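Long-range contact in dTDP-4-dehydrorhamnose reductase (Bacillus anthracis, PDB 3SC6), which is the NADP-dependent reductase that interconverts dTDP-4-dehydrorhamnose and dTDP-L-rhamnose in the rhamnose biosynthetic pathway: residues A[180-190]-A[213-224]. Numbering follows the deposited sequence.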
# COMPACT_ATOMS: atom_id res chain seq x y z
N VAL A 180 3.12 19.89 11.97
CA VAL A 180 2.63 18.62 11.45
C VAL A 180 1.45 18.10 12.26
O VAL A 180 1.44 18.22 13.49
CB VAL A 180 3.74 17.55 11.50
CG1 VAL A 180 3.20 16.20 11.05
CG2 VAL A 180 4.94 17.98 10.67
N VAL A 181 0.47 17.51 11.59
CA VAL A 181 -0.71 16.98 12.27
C VAL A 181 -0.29 16.01 13.38
O VAL A 181 0.64 15.22 13.20
CB VAL A 181 -1.65 16.26 11.28
CG1 VAL A 181 -2.83 15.63 12.00
CG2 VAL A 181 -2.14 17.23 10.21
N ALA A 182 -0.97 16.07 14.53
CA ALA A 182 -0.65 15.19 15.66
C ALA A 182 -1.87 14.49 16.28
O ALA A 182 -1.74 13.84 17.32
CB ALA A 182 0.09 15.99 16.73
N ASP A 183 -3.03 14.61 15.65
CA ASP A 183 -4.25 13.98 16.16
C ASP A 183 -4.70 12.80 15.28
O ASP A 183 -5.86 12.38 15.34
CB ASP A 183 -5.37 15.01 16.33
CG ASP A 183 -5.72 15.72 15.04
OD1 ASP A 183 -6.64 16.56 15.06
OD2 ASP A 183 -5.06 15.46 14.01
N GLN A 184 -3.77 12.28 14.48
CA GLN A 184 -4.04 11.15 13.59
C GLN A 184 -2.94 10.11 13.80
O GLN A 184 -1.80 10.31 13.38
CB GLN A 184 -4.06 11.56 12.12
CG GLN A 184 -5.14 12.55 11.76
CD GLN A 184 -5.13 12.90 10.28
OE1 GLN A 184 -4.33 12.37 9.51
NE2 GLN A 184 -6.02 13.79 9.88
N ILE A 185 -3.30 9.02 14.46
CA ILE A 185 -2.35 7.95 14.74
C ILE A 185 -2.36 6.92 13.62
O ILE A 185 -3.41 6.60 13.06
CB ILE A 185 -2.67 7.27 16.09
CG1 ILE A 185 -2.60 8.30 17.22
CG2 ILE A 185 -1.71 6.13 16.36
CD1 ILE A 185 -2.89 7.73 18.59
N GLY A 186 -1.18 6.40 13.30
CA GLY A 186 -1.03 5.41 12.25
C GLY A 186 0.26 4.62 12.40
O GLY A 186 0.94 4.72 13.41
N SER A 187 0.59 3.84 11.37
CA SER A 187 1.81 3.04 11.40
C SER A 187 2.55 3.10 10.06
O SER A 187 2.17 2.44 9.10
CB SER A 187 1.46 1.59 11.74
OG SER A 187 0.58 1.05 10.78
N PRO A 188 3.62 3.92 10.01
CA PRO A 188 4.42 4.07 8.80
C PRO A 188 4.95 2.73 8.31
O PRO A 188 5.53 1.98 9.08
CB PRO A 188 5.59 4.95 9.26
CG PRO A 188 5.08 5.67 10.45
CD PRO A 188 4.08 4.79 11.10
N THR A 189 4.75 2.45 7.02
CA THR A 189 5.20 1.20 6.44
C THR A 189 6.17 1.42 5.29
O THR A 189 5.81 2.01 4.27
CB THR A 189 4.02 0.37 5.93
OG1 THR A 189 3.15 0.06 7.03
CG2 THR A 189 4.51 -0.92 5.30
N TYR A 190 7.40 0.94 5.45
CA TYR A 190 8.42 1.07 4.41
C TYR A 190 8.35 -0.04 3.37
O TYR A 190 8.49 -1.22 3.69
CB TYR A 190 9.81 1.22 5.04
CG TYR A 190 10.95 1.18 4.04
CD1 TYR A 190 10.88 1.89 2.85
CD2 TYR A 190 12.14 0.54 4.35
CE1 TYR A 190 11.93 1.88 1.95
CE2 TYR A 190 13.20 0.54 3.47
CZ TYR A 190 13.09 1.21 2.27
OH TYR A 190 14.14 1.21 1.38
N SER A 213 2.00 -4.26 7.72
CA SER A 213 2.46 -2.92 8.07
C SER A 213 3.52 -3.07 9.11
O SER A 213 3.66 -4.14 9.70
CB SER A 213 1.32 -2.11 8.68
OG SER A 213 0.23 -1.99 7.78
N ASN A 214 4.28 -2.01 9.36
CA ASN A 214 5.31 -2.08 10.37
C ASN A 214 4.63 -2.03 11.73
O ASN A 214 3.55 -1.46 11.88
CB ASN A 214 6.33 -0.95 10.21
CG ASN A 214 7.12 -1.05 8.92
OD1 ASN A 214 7.82 -0.12 8.53
ND2 ASN A 214 7.01 -2.19 8.24
N THR A 215 5.27 -2.67 12.71
CA THR A 215 4.76 -2.74 14.07
C THR A 215 4.72 -1.39 14.78
O THR A 215 5.47 -0.48 14.44
CB THR A 215 5.64 -3.69 14.92
OG1 THR A 215 5.65 -4.99 14.32
CG2 THR A 215 5.13 -3.78 16.35
N GLY A 216 3.83 -1.28 15.76
CA GLY A 216 3.68 -0.06 16.55
C GLY A 216 2.78 1.02 15.98
O GLY A 216 2.58 1.10 14.77
N SER A 217 2.24 1.83 16.87
CA SER A 217 1.37 2.93 16.50
C SER A 217 2.28 4.14 16.39
O SER A 217 3.43 4.09 16.84
CB SER A 217 0.29 3.17 17.56
OG SER A 217 0.88 3.52 18.81
N CYS A 218 1.79 5.23 15.81
CA CYS A 218 2.60 6.42 15.64
C CYS A 218 1.70 7.62 15.31
O CYS A 218 0.50 7.57 15.54
CB CYS A 218 3.59 6.14 14.50
SG CYS A 218 4.76 7.40 14.12
N SER A 219 2.29 8.69 14.81
CA SER A 219 1.54 9.90 14.44
C SER A 219 2.47 10.72 13.56
O SER A 219 3.68 10.71 13.77
CB SER A 219 1.13 10.71 15.66
OG SER A 219 2.27 11.17 16.38
N TRP A 220 1.91 11.45 12.59
CA TRP A 220 2.75 12.26 11.70
C TRP A 220 3.70 13.13 12.51
O TRP A 220 4.85 13.33 12.11
CB TRP A 220 1.92 13.13 10.75
CG TRP A 220 1.00 12.34 9.89
CD1 TRP A 220 -0.36 12.24 10.02
CD2 TRP A 220 1.37 11.46 8.82
NE1 TRP A 220 -0.86 11.40 9.06
CE2 TRP A 220 0.18 10.90 8.32
CE3 TRP A 220 2.59 11.11 8.24
CZ2 TRP A 220 0.18 10.00 7.25
CZ3 TRP A 220 2.58 10.22 7.18
CH2 TRP A 220 1.38 9.68 6.69
N PHE A 221 3.21 13.63 13.63
CA PHE A 221 3.98 14.48 14.53
C PHE A 221 5.17 13.72 15.13
O PHE A 221 6.32 14.14 14.95
CB PHE A 221 3.05 15.02 15.61
CG PHE A 221 3.73 15.89 16.63
CD1 PHE A 221 3.95 17.23 16.38
CD2 PHE A 221 4.08 15.37 17.87
CE1 PHE A 221 4.56 18.03 17.32
CE2 PHE A 221 4.69 16.17 18.82
CZ PHE A 221 4.92 17.51 18.54
N GLU A 222 4.91 12.62 15.83
CA GLU A 222 5.99 11.82 16.44
C GLU A 222 6.89 11.25 15.36
O GLU A 222 8.11 11.11 15.54
CB GLU A 222 5.43 10.67 17.27
CG GLU A 222 4.59 11.10 18.45
CD GLU A 222 4.02 9.91 19.22
OE1 GLU A 222 4.20 8.76 18.77
OE2 GLU A 222 3.37 10.14 20.26
N PHE A 223 6.28 10.91 14.23
CA PHE A 223 7.00 10.35 13.10
C PHE A 223 7.92 11.44 12.56
O PHE A 223 9.10 11.20 12.30
CB PHE A 223 6.00 9.83 12.05
CG PHE A 223 6.63 9.23 10.83
CD1 PHE A 223 7.26 8.00 10.91
CD2 PHE A 223 6.48 9.81 9.60
CE1 PHE A 223 7.81 7.42 9.79
CE2 PHE A 223 7.01 9.22 8.47
CZ PHE A 223 7.68 8.02 8.57
N ALA A 224 7.38 12.65 12.44
CA ALA A 224 8.15 13.78 11.94
C ALA A 224 9.39 13.98 12.82
O ALA A 224 10.50 14.05 12.30
CB ALA A 224 7.30 15.04 11.93
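Pro188 lies over one face of the Phe223 ring. Its CG and CB cover the CD1 and CE1 side of the ring, with Pro188 CG 3.2 Å from Phe223 CD1. Pro188 CD rests on Cys218 CB at 3.7 Å. Phe223 CG is anti to its backbone N (chi1 -180°), which carries the ring back from the first turn of the helix to the proline.

Trp220 CB sits against Val180 CG1, and the two side chains cross at about a right angle. At the indole edge, Gln184 OE1 lies near the ring plane, 3.6 Å from Trp220 NE1; the amide is turned 67° from the ring. One residue on along the helix, Phe221 CB packs on Ala182 CB.

Asn214 grips the end of 180-190. Its OD1 accepts from Tyr190 N at 3.3 Å, with the donor 44° out of the carbonyl plane. Asn214 N makes a weak bond to Thr189 OG1, which also bonds to Ser154 O. The start of helix 220-231 is capped by Ser219, whose OG accepts from Glu222 N at 3.1 Å.

The contact joins strand 185-190 of the Rossmann-type sheet to the start of helix 220-231 in this RmlD-family reductase. Strand 185-190 runs parallel to 148-157. Trp155 of that strand stacks on Trp220, whose side chain is about 7 Å from the bound NADP. Strand 236-240 flanks Val180, Ala182 and Phe221. Helix 273-283 packs on Pro188, Cys218 and Phe223 through Trp273 and Leu277.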